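Local coordinates for protein bacterioferritin (PDB 3UOI) that probably oxidises ferrous iron with dioxygen at a ferroxidase centre and stores it as ferric mineral inside a heme-containing shell of 24 subunits, at residues A[32-37]-A[41-46]; A[95-100]-A[135-140]. One frame throughout, in Å; residues are numbered along the deposited sequence.

Contact 1: A[32-37]-A[41-46]; sequences KMQDNW and ELAAHT
The flat amide of Gln34 meets Leu42 over one face and Thr46 at its oxygen edge. Leu42 CD2 sits over the amide, 3.3 Å from Gln34 CD. The hydroxyl of Thr46 lies in the plane of the amide and donates a hydrogen bond to a lone pair of OE1. This bond is short, with Thr46 OG1 2.6 Å from Gln34 OE1 and a C=O...O angle of 123°. At the nitrogen edge a water accepts from Gln34 NE2 at 3.1 Å and reaches back to Thr46 OG1 by a weak bond. Gln88 on helix 85-112 also accepts from NE2, so both ends of the amide are held and its rotation is fixed. The Gln34 chain runs out nearly straight (chi2 165°), which carries the amide across to Thr46.

Nearer the backbones the contact is small and mostly nonpolar. Ala43 CB touches Gln34 CB at 3.9 Å and lies 3.6 Å from Asp35 N. Asp35 adds its own methylene, with Asp35 CB 3.9 Å from Ala43 CB. The small methyl suits the close approach here, where the CA atoms of Gln34 and Ala43 are 5.2 Å apart. The axes of 32-36 and 41-46 pass at 7.9 Å and run nearly antiparallel, at 171°. On another side of helix 7-36, Lys32 forms salt bridges with Glu58 and Asp62 of a second subunit, while Lys145 of a third subunit makes a cation-pi contact with the Trp37 indole.

The two segments sit just before and after a tight turn. They form the closed end of the helical hairpin made by the first two long helices of a ferritin-type four-helix bundle.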
ATOM      1  N   LYS A  32     -31.573 -11.695 -30.344  1.00 20.41           N
ATOM      2  CA  LYS A  32     -30.685 -12.500 -31.148  1.00 20.23           C
ATOM      3  C   LYS A  32     -30.773 -12.150 -32.631  1.00 20.34           C
ATOM      4  O   LYS A  32     -29.790 -12.158 -33.306  1.00 21.19           O
ATOM      5  CB  LYS A  32     -30.976 -13.965 -30.986  1.00 20.29           C
ATOM      6  CG  LYS A  32     -30.891 -14.474 -29.628  1.00 18.64           C
ATOM      7  CD  LYS A  32     -29.583 -14.280 -28.973  1.00 28.04           C
ATOM      8  CE  LYS A  32     -28.473 -15.068 -29.566  1.00 24.09           C
ATOM      9  NZ  LYS A  32     -27.215 -14.532 -29.255  1.00 17.42           N
ATOM     10  N   MET A  33     -31.983 -11.918 -33.114  1.00 18.03           N
ATOM     11  CA  MET A  33     -32.215 -11.550 -34.480  1.00 19.28           C
ATOM     12  C   MET A  33     -31.603 -10.202 -34.729  1.00 19.91           C
ATOM     13  O   MET A  33     -31.087  -9.984 -35.768  1.00 23.20           O
ATOM     14  CB  MET A  33     -33.693 -11.504 -34.839  1.00 20.06           C
ATOM     15  CG  MET A  33     -34.467 -12.809 -34.939  1.00 18.98           C
ATOM     16  SD  MET A  33     -36.200 -12.578 -35.404  1.00 20.93           S
ATOM     17  CE  MET A  33     -36.191 -12.107 -37.085  1.00 21.87           C
ATOM     18  N   GLN A  34     -31.706  -9.293 -33.772  1.00 20.80           N
ATOM     19  CA  GLN A  34     -31.095  -7.975 -33.899  1.00 21.20           C
ATOM     20  C   GLN A  34     -29.568  -8.074 -33.937  1.00 21.29           C
ATOM     21  O   GLN A  34     -28.922  -7.482 -34.725  1.00 20.03           O
ATOM     22  CB  GLN A  34     -31.594  -7.003 -32.846  1.00 20.61           C
ATOM     23  CG  GLN A  34     -33.032  -6.700 -32.916  1.00 23.15           C
ATOM     24  CD  GLN A  34     -33.627  -6.026 -31.695  1.00 28.48           C
ATOM     25  OE1 GLN A  34     -32.965  -5.755 -30.738  1.00 33.30           O
ATOM     26  NE2 GLN A  34     -34.886  -5.741 -31.761  1.00 29.25           N
ATOM     27  N   ASP A  35     -29.031  -8.907 -33.083  1.00 22.20           N
ATOM     28  CA  ASP A  35     -27.620  -9.162 -33.081  1.00 25.29           C
ATOM     29  C   ASP A  35     -27.129  -9.773 -34.383  1.00 24.82           C
ATOM     30  O   ASP A  35     -26.123  -9.381 -34.856  1.00 25.89           O
ATOM     31  CB  ASP A  35     -27.233 -10.045 -31.927  1.00 27.55           C
ATOM     32  CG  ASP A  35     -25.968  -9.628 -31.298  1.00 32.32           C
ATOM     33  OD1 ASP A  35     -25.265  -8.827 -31.887  1.00 35.17           O
ATOM     34  OD2 ASP A  35     -25.662 -10.135 -30.232  1.00 36.05           O
ATOM     35  N   ASN A  36     -27.865 -10.724 -34.928  1.00 24.49           N
ATOM     36  CA  ASN A  36     -27.577 -11.382 -36.195  1.00 26.14           C
ATOM     37  C   ASN A  36     -27.635 -10.475 -37.404  1.00 27.16           C
ATOM     38  O   ASN A  36     -26.870 -10.648 -38.308  1.00 29.90           O
ATOM     39  CB  ASN A  36     -28.383 -12.647 -36.414  1.00 24.59           C
ATOM     40  CG  ASN A  36     -28.133 -13.290 -37.785  1.00 29.96           C
ATOM     41  OD1 ASN A  36     -27.035 -13.474 -38.213  1.00 27.99           O
ATOM     42  ND2 ASN A  36     -29.186 -13.619 -38.448  1.00 33.05           N
ATOM     43  N   TRP A  37     -28.543  -9.520 -37.393  1.00 25.78           N
ATOM     44  CA  TRP A  37     -28.667  -8.527 -38.436  1.00 25.29           C
ATOM     45  C   TRP A  37     -27.479  -7.524 -38.366  1.00 24.86           C
ATOM     46  O   TRP A  37     -27.275  -6.740 -39.247  1.00 23.24           O
ATOM     47  CB  TRP A  37     -30.023  -7.787 -38.353  1.00 23.95           C
ATOM     48  CG  TRP A  37     -31.185  -8.566 -38.768  1.00 25.78           C
ATOM     49  CD1 TRP A  37     -31.178  -9.625 -39.566  1.00 18.72           C
ATOM     50  CD2 TRP A  37     -32.554  -8.329 -38.436  1.00 26.17           C
ATOM     51  NE1 TRP A  37     -32.411 -10.082 -39.771  1.00 22.68           N
ATOM     52  CE2 TRP A  37     -33.296  -9.315 -39.079  1.00 25.39           C
ATOM     53  CE3 TRP A  37     -33.223  -7.394 -37.660  1.00 26.10           C
ATOM     54  CZ2 TRP A  37     -34.679  -9.392 -38.975  1.00 26.29           C
ATOM     55  CZ3 TRP A  37     -34.597  -7.479 -37.556  1.00 24.22           C
ATOM     56  CH2 TRP A  37     -35.304  -8.475 -38.207  1.00 23.69           C
ATOM     57  N   GLU A  41     -25.816  -2.926 -30.811  1.00 24.56           N
ATOM     58  CA  GLU A  41     -26.030  -2.045 -29.699  1.00 24.01           C
ATOM     59  C   GLU A  41     -27.478  -2.068 -29.194  1.00 22.85           C
ATOM     60  O   GLU A  41     -27.703  -2.065 -28.032  1.00 24.12           O
ATOM     61  CB  GLU A  41     -25.476  -0.660 -29.975  1.00 23.90           C
ATOM     62  CG  GLU A  41     -24.041  -0.601 -30.557  1.00 28.84           C
ATOM     63  CD  GLU A  41     -22.925  -1.216 -29.668  1.00 35.20           C
ATOM     64  OE1 GLU A  41     -22.404  -0.537 -28.795  1.00 34.84           O
ATOM     65  OE2 GLU A  41     -22.557  -2.378 -29.898  1.00 39.98           O
ATOM     66  N   LEU A  42     -28.431  -2.131 -30.106  1.00 21.20           N
ATOM     67  CA  LEU A  42     -29.826  -2.319 -29.822  1.00 20.49           C
ATOM     68  C   LEU A  42     -30.144  -3.686 -29.192  1.00 21.69           C
ATOM     69  O   LEU A  42     -30.933  -3.763 -28.334  1.00 17.99           O
ATOM     70  CB  LEU A  42     -30.663  -2.139 -31.070  1.00 19.69           C
ATOM     71  CG  LEU A  42     -32.144  -2.488 -30.972  1.00 19.10           C
ATOM     72  CD1 LEU A  42     -32.924  -1.383 -30.273  1.00 19.72           C
ATOM     73  CD2 LEU A  42     -32.744  -2.866 -32.289  1.00 24.77           C
ATOM     74  N   ALA A  43     -29.496  -4.728 -29.665  1.00 19.59           N
ATOM     75  CA  ALA A  43     -29.731  -6.079 -29.225  1.00 18.21           C
ATOM     76  C   ALA A  43     -29.452  -6.274 -27.735  1.00 20.62           C
ATOM     77  O   ALA A  43     -30.025  -7.086 -27.138  1.00 22.23           O
ATOM     78  CB  ALA A  43     -28.926  -7.024 -30.029  1.00 18.16           C
ATOM     79  N   ALA A  44     -28.495  -5.550 -27.190  1.00 19.74           N
ATOM     80  CA  ALA A  44     -28.197  -5.600 -25.793  1.00 21.82           C
ATOM     81  C   ALA A  44     -29.342  -4.993 -25.008  1.00 22.17           C
ATOM     82  O   ALA A  44     -29.666  -5.440 -23.955  1.00 19.50           O
ATOM     83  CB  ALA A  44     -26.957  -4.922 -25.508  1.00 22.61           C
ATOM     84  N   HIS A  45     -29.908  -3.919 -25.532  1.00 20.87           N
ATOM     85  CA  HIS A  45     -31.032  -3.339 -24.859  1.00 22.97           C
ATOM     86  C   HIS A  45     -32.206  -4.300 -24.849  1.00 20.96           C
ATOM     87  O   HIS A  45     -32.724  -4.603 -23.821  1.00 23.32           O
ATOM     88  CB  HIS A  45     -31.459  -2.027 -25.457  1.00 21.43           C
ATOM     89  CG  HIS A  45     -32.516  -1.352 -24.658  1.00 27.68           C
ATOM     90  ND1 HIS A  45     -33.827  -1.755 -24.674  1.00 27.31           N
ATOM     91  CD2 HIS A  45     -32.449  -0.336 -23.776  1.00 33.32           C
ATOM     92  CE1 HIS A  45     -34.524  -1.009 -23.849  1.00 28.01           C
ATOM     93  NE2 HIS A  45     -33.716  -0.132 -23.301  1.00 33.77           N
ATOM     94  N   THR A  46     -32.516  -4.836 -26.015  1.00 20.33           N
ATOM     95  CA  THR A  46     -33.595  -5.763 -26.183  1.00 17.15           C
ATOM     96  C   THR A  46     -33.378  -7.004 -25.290  1.00 15.91           C
ATOM     97  O   THR A  46     -34.274  -7.519 -24.787  1.00 12.72           O
ATOM     98  CB  THR A  46     -33.836  -6.176 -27.638  1.00 17.22           C
ATOM     99  OG1 THR A  46     -34.000  -5.042 -28.485  1.00 22.53           O
ATOM    100  CG2 THR A  46     -35.062  -6.975 -27.718  1.00 19.27           C
TER
HETATM  101  O   HOH W   1     -37.079  -5.104 -29.699  1.00 32.19           O

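Contact 2: A[95-100]-A[135-140]; sequences IEYDVL and YLETQL
Tyr97 and Glu137 join two helices of the ferritin four-helix bundle, 85-112 and 116-146, which follow each other in the chain as a helical hairpin. The contact between 95-100 and 135-140 is modest, with 149 Å² buried over both sides. It has a packing part inside the bundle and a hydrogen bond nearer the surface.

The packing part is made by Leu136 and Glu96. Leu136 is buried, points toward helix 85-112 and packs on Phe89 and Leu93. Its CD1 also meets the carboxylate of Glu96, but the modelled approach is too close to be trusted in detail. Glu96 is a predicted ligand of the second iron of the ferroxidase centre. The nearest side-chain atoms of Glu96 and His132, another predicted ligand of that iron, are about 3 Å apart. Glu96 also touches Ile133 on helix 116-146 and Tyr27 on helix 7-36, and Ile133 packs against Tyr97 as well.

The hydrogen bond is made by Tyr97 and Glu137. The phenol and the carboxylate approach head-on from their two helices. With CD anti to CB (chi2 -176°), Glu137 holds its carboxylate well out from its helix, at the phenol. Its OE1 accepts from the backbone N of Met3 of a neighbouring subunit. The same nitrogen makes a weak bond to Tyr97 OH, so this pair also marks a subunit interface. The ring and carboxylate planes are turned 42° apart. Glu137 OE2 lies at the edge of the Tyr97 ring and in its plane, 3.4 Å from Tyr97 CZ. Tyr97 OH donates to Glu137 OE2 at 2.6 Å, meeting it on the syn side, 25° out of the carboxylate plane.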
ATOM      1  N   ILE A  95     -47.719  -6.671 -27.110  1.00 24.44           N
ATOM      2  CA  ILE A  95     -47.737  -7.445 -25.888  1.00 23.07           C
ATOM      3  C   ILE A  95     -47.724  -6.622 -24.569  1.00 23.99           C
ATOM      4  O   ILE A  95     -48.406  -6.907 -23.642  1.00 23.74           O
ATOM      5  CB  ILE A  95     -46.623  -8.523 -25.912  1.00 24.57           C
ATOM      6  CG1 ILE A  95     -46.718  -9.407 -24.690  1.00 23.35           C
ATOM      7  CG2 ILE A  95     -45.292  -7.922 -25.996  1.00 19.59           C
ATOM      8  CD1 ILE A  95     -46.440 -10.791 -24.966  1.00 25.26           C
ATOM      9  N   GLU A  96     -46.941  -5.581 -24.513  1.00 22.42           N
ATOM     10  CA  GLU A  96     -46.981  -4.696 -23.382  1.00 23.62           C
ATOM     11  C   GLU A  96     -48.377  -4.023 -23.247  1.00 23.78           C
ATOM     12  O   GLU A  96     -48.868  -3.881 -22.167  1.00 23.04           O
ATOM     13  CB  GLU A  96     -45.889  -3.644 -23.492  1.00 23.12           C
ATOM     14  CG  GLU A  96     -44.497  -4.153 -23.756  1.00 28.62           C
ATOM     15  CD  GLU A  96     -43.785  -3.224 -24.674  1.00 39.12           C
ATOM     16  OE1 GLU A  96     -44.268  -2.078 -24.832  1.00 45.56           O
ATOM     17  OE2 GLU A  96     -42.753  -3.572 -25.252  1.00 42.94           O
ATOM     18  N   TYR A  97     -48.989  -3.616 -24.351  1.00 22.30           N
ATOM     19  CA  TYR A  97     -50.334  -3.059 -24.312  1.00 21.79           C
ATOM     20  C   TYR A  97     -51.334  -4.094 -23.828  1.00 20.42           C
ATOM     21  O   TYR A  97     -52.187  -3.786 -23.071  1.00 20.52           O
ATOM     22  CB  TYR A  97     -50.744  -2.423 -25.622  1.00 22.52           C
ATOM     23  CG  TYR A  97     -50.345  -0.982 -25.746  1.00 25.80           C
ATOM     24  CD1 TYR A  97     -50.825  -0.056 -24.863  1.00 31.63           C
ATOM     25  CD2 TYR A  97     -49.550  -0.543 -26.751  1.00 24.97           C
ATOM     26  CE1 TYR A  97     -50.496   1.207 -24.953  1.00 30.38           C
ATOM     27  CE2 TYR A  97     -49.204   0.728 -26.835  1.00 25.95           C
ATOM     28  CZ  TYR A  97     -49.687   1.616 -25.938  1.00 28.71           C
ATOM     29  OH  TYR A  97     -49.384   2.927 -25.979  1.00 29.63           O
ATOM     30  N   ASP A  98     -51.159  -5.329 -24.252  1.00 18.48           N
ATOM     31  CA  ASP A  98     -51.979  -6.396 -23.776  1.00 21.66           C
ATOM     32  C   ASP A  98     -51.821  -6.503 -22.281  1.00 20.11           C
ATOM     33  O   ASP A  98     -52.765  -6.653 -21.629  1.00 22.57           O
ATOM     34  CB  ASP A  98     -51.650  -7.726 -24.410  1.00 22.09           C
ATOM     35  CG  ASP A  98     -52.355  -7.947 -25.682  1.00 28.17           C
ATOM     36  OD1 ASP A  98     -52.897  -7.010 -26.180  1.00 33.57           O
ATOM     37  OD2 ASP A  98     -52.334  -9.045 -26.206  1.00 33.96           O
ATOM     38  N   VAL A  99     -50.630  -6.358 -21.753  1.00 20.72           N
ATOM     39  CA  VAL A  99     -50.459  -6.389 -20.300  1.00 21.09           C
ATOM     40  C   VAL A  99     -51.208  -5.252 -19.584  1.00 23.04           C
ATOM     41  O   VAL A  99     -51.837  -5.457 -18.597  1.00 18.19           O
ATOM     42  CB  VAL A  99     -48.970  -6.392 -19.881  1.00 21.38           C
ATOM     43  CG1 VAL A  99     -48.826  -6.023 -18.442  1.00 21.23           C
ATOM     44  CG2 VAL A  99     -48.420  -7.713 -20.076  1.00 18.05           C
ATOM     45  N   LEU A 100     -51.129  -4.061 -20.128  1.00 22.49           N
ATOM     46  CA  LEU A 100     -51.799  -2.974 -19.502  1.00 25.31           C
ATOM     47  C   LEU A 100     -53.299  -3.236 -19.507  1.00 26.37           C
ATOM     48  O   LEU A 100     -53.929  -3.095 -18.532  1.00 28.78           O
ATOM     49  CB  LEU A 100     -51.440  -1.679 -20.165  1.00 25.82           C
ATOM     50  CG  LEU A 100     -50.011  -1.191 -20.042  1.00 23.20           C
ATOM     51  CD1 LEU A 100     -49.919   0.119 -20.737  1.00 23.93           C
ATOM     52  CD2 LEU A 100     -49.610  -1.051 -18.638  1.00 18.89           C
ATOM     53  N   TYR A 135     -40.410   3.730 -24.124  1.00 15.92           N
ATOM     54  CA  TYR A 135     -39.187   3.486 -24.859  1.00 17.62           C
ATOM     55  C   TYR A 135     -39.421   3.010 -26.272  1.00 17.84           C
ATOM     56  O   TYR A 135     -38.772   3.443 -27.140  1.00 21.28           O
ATOM     57  CB  TYR A 135     -38.327   2.445 -24.173  1.00 17.27           C
ATOM     58  CG  TYR A 135     -37.296   1.821 -25.064  1.00 16.16           C
ATOM     59  CD1 TYR A 135     -36.071   2.406 -25.261  1.00 16.07           C
ATOM     60  CD2 TYR A 135     -37.564   0.669 -25.720  1.00 14.36           C
ATOM     61  CE1 TYR A 135     -35.157   1.844 -26.071  1.00 13.52           C
ATOM     62  CE2 TYR A 135     -36.677   0.108 -26.530  1.00 21.97           C
ATOM     63  CZ  TYR A 135     -35.466   0.684 -26.719  1.00 21.51           C
ATOM     64  OH  TYR A 135     -34.603   0.069 -27.552  1.00 26.52           O
ATOM     65  N   LEU A 136     -40.348   2.109 -26.473  1.00 19.48           N
ATOM     66  CA  LEU A 136     -40.653   1.571 -27.795  1.00 21.23           C
ATOM     67  C   LEU A 136     -41.310   2.528 -28.846  1.00 22.02           C
ATOM     68  O   LEU A 136     -40.956   2.504 -30.006  1.00 24.24           O
ATOM     69  CB  LEU A 136     -41.434   0.275 -27.657  1.00 22.51           C
ATOM     70  CG  LEU A 136     -40.738  -0.936 -27.048  1.00 23.45           C
ATOM     71  CD1 LEU A 136     -41.687  -1.996 -26.638  1.00 31.26           C
ATOM     72  CD2 LEU A 136     -39.775  -1.508 -27.983  1.00 25.58           C
ATOM     73  N   GLU A 137     -42.278   3.311 -28.394  1.00 20.06           N
ATOM     74  CA  GLU A 137     -42.941   4.347 -29.133  1.00 18.94           C
ATOM     75  C   GLU A 137     -41.977   5.464 -29.501  1.00 19.82           C
ATOM     76  O   GLU A 137     -41.981   5.883 -30.588  1.00 20.23           O
ATOM     77  CB  GLU A 137     -44.179   4.862 -28.387  1.00 19.67           C
ATOM     78  CG  GLU A 137     -45.181   3.777 -28.045  1.00 16.54           C
ATOM     79  CD  GLU A 137     -46.448   4.236 -27.403  1.00 14.77           C
ATOM     80  OE1 GLU A 137     -46.459   5.223 -26.712  1.00 21.10           O
ATOM     81  OE2 GLU A 137     -47.423   3.551 -27.556  1.00 19.43           O
ATOM     82  N   THR A 138     -41.103   5.865 -28.594  1.00 20.05           N
ATOM     83  CA  THR A 138     -40.043   6.805 -28.896  1.00 20.47           C
ATOM     84  C   THR A 138     -39.109   6.261 -29.999  1.00 21.01           C
ATOM     85  O   THR A 138     -38.678   6.999 -30.802  1.00 20.78           O
ATOM     86  CB  THR A 138     -39.220   7.179 -27.677  1.00 19.27           C
ATOM     87  OG1 THR A 138     -39.975   7.984 -26.811  1.00 24.85           O
ATOM     88  CG2 THR A 138     -37.986   7.929 -28.076  1.00 19.61           C
ATOM     89  N   GLN A 139     -38.823   4.977 -30.033  1.00 20.04           N
ATOM     90  CA  GLN A 139     -38.033   4.449 -31.125  1.00 23.08           C
ATOM     91  C   GLN A 139     -38.770   4.592 -32.466  1.00 21.90           C
ATOM     92  O   GLN A 139     -38.231   4.989 -33.438  1.00 22.85           O
ATOM     93  CB  GLN A 139     -37.561   2.995 -30.893  1.00 22.02           C
ATOM     94  CG  GLN A 139     -36.848   2.692 -29.596  1.00 24.31           C
ATOM     95  CD  GLN A 139     -35.891   3.752 -29.166  1.00 25.29           C
ATOM     96  OE1 GLN A 139     -34.826   3.851 -29.693  1.00 32.98           O
ATOM     97  NE2 GLN A 139     -36.269   4.541 -28.224  1.00 22.34           N
ATOM     98  N   LEU A 140     -40.033   4.287 -32.495  1.00 23.94           N
ATOM     99  CA  LEU A 140     -40.747   4.483 -33.728  1.00 24.55           C
ATOM    100  C   LEU A 140     -40.790   5.963 -34.123  1.00 23.03           C
ATOM    101  O   LEU A 140     -40.672   6.260 -35.259  1.00 24.97           O
ATOM    102  CB  LEU A 140     -42.072   3.792 -33.731  1.00 23.18           C
ATOM    103  CG  LEU A 140     -41.922   2.290 -33.604  1.00 23.81           C
ATOM    104  CD1 LEU A 140     -43.072   1.708 -32.904  1.00 28.56           C
ATOM    105  CD2 LEU A 140     -41.843   1.736 -34.915  1.00 29.05           C
TER

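Overall arrangement
The two contacts come in series along the chain. Contact 1 joins helices 7-36 and 40-66, and contact 2 joins helices 85-112 and 116-146. Each therefore ties together one helical hairpin of the same four-helix bundle. Their centres are about 18 Å apart, yet they touch. The rings of His45 and Tyr135 stack, with His45 CE1 3.5 Å from Tyr135 CZ, and Leu42 CD1 packs against Tyr135 OH. The hairpins are thus linked directly through helices 40-66 and 116-146. Contact 1 lies toward one end of the bundle. Contact 2 is nearer the middle, where Glu96 probably helps to form the ferroxidase centre.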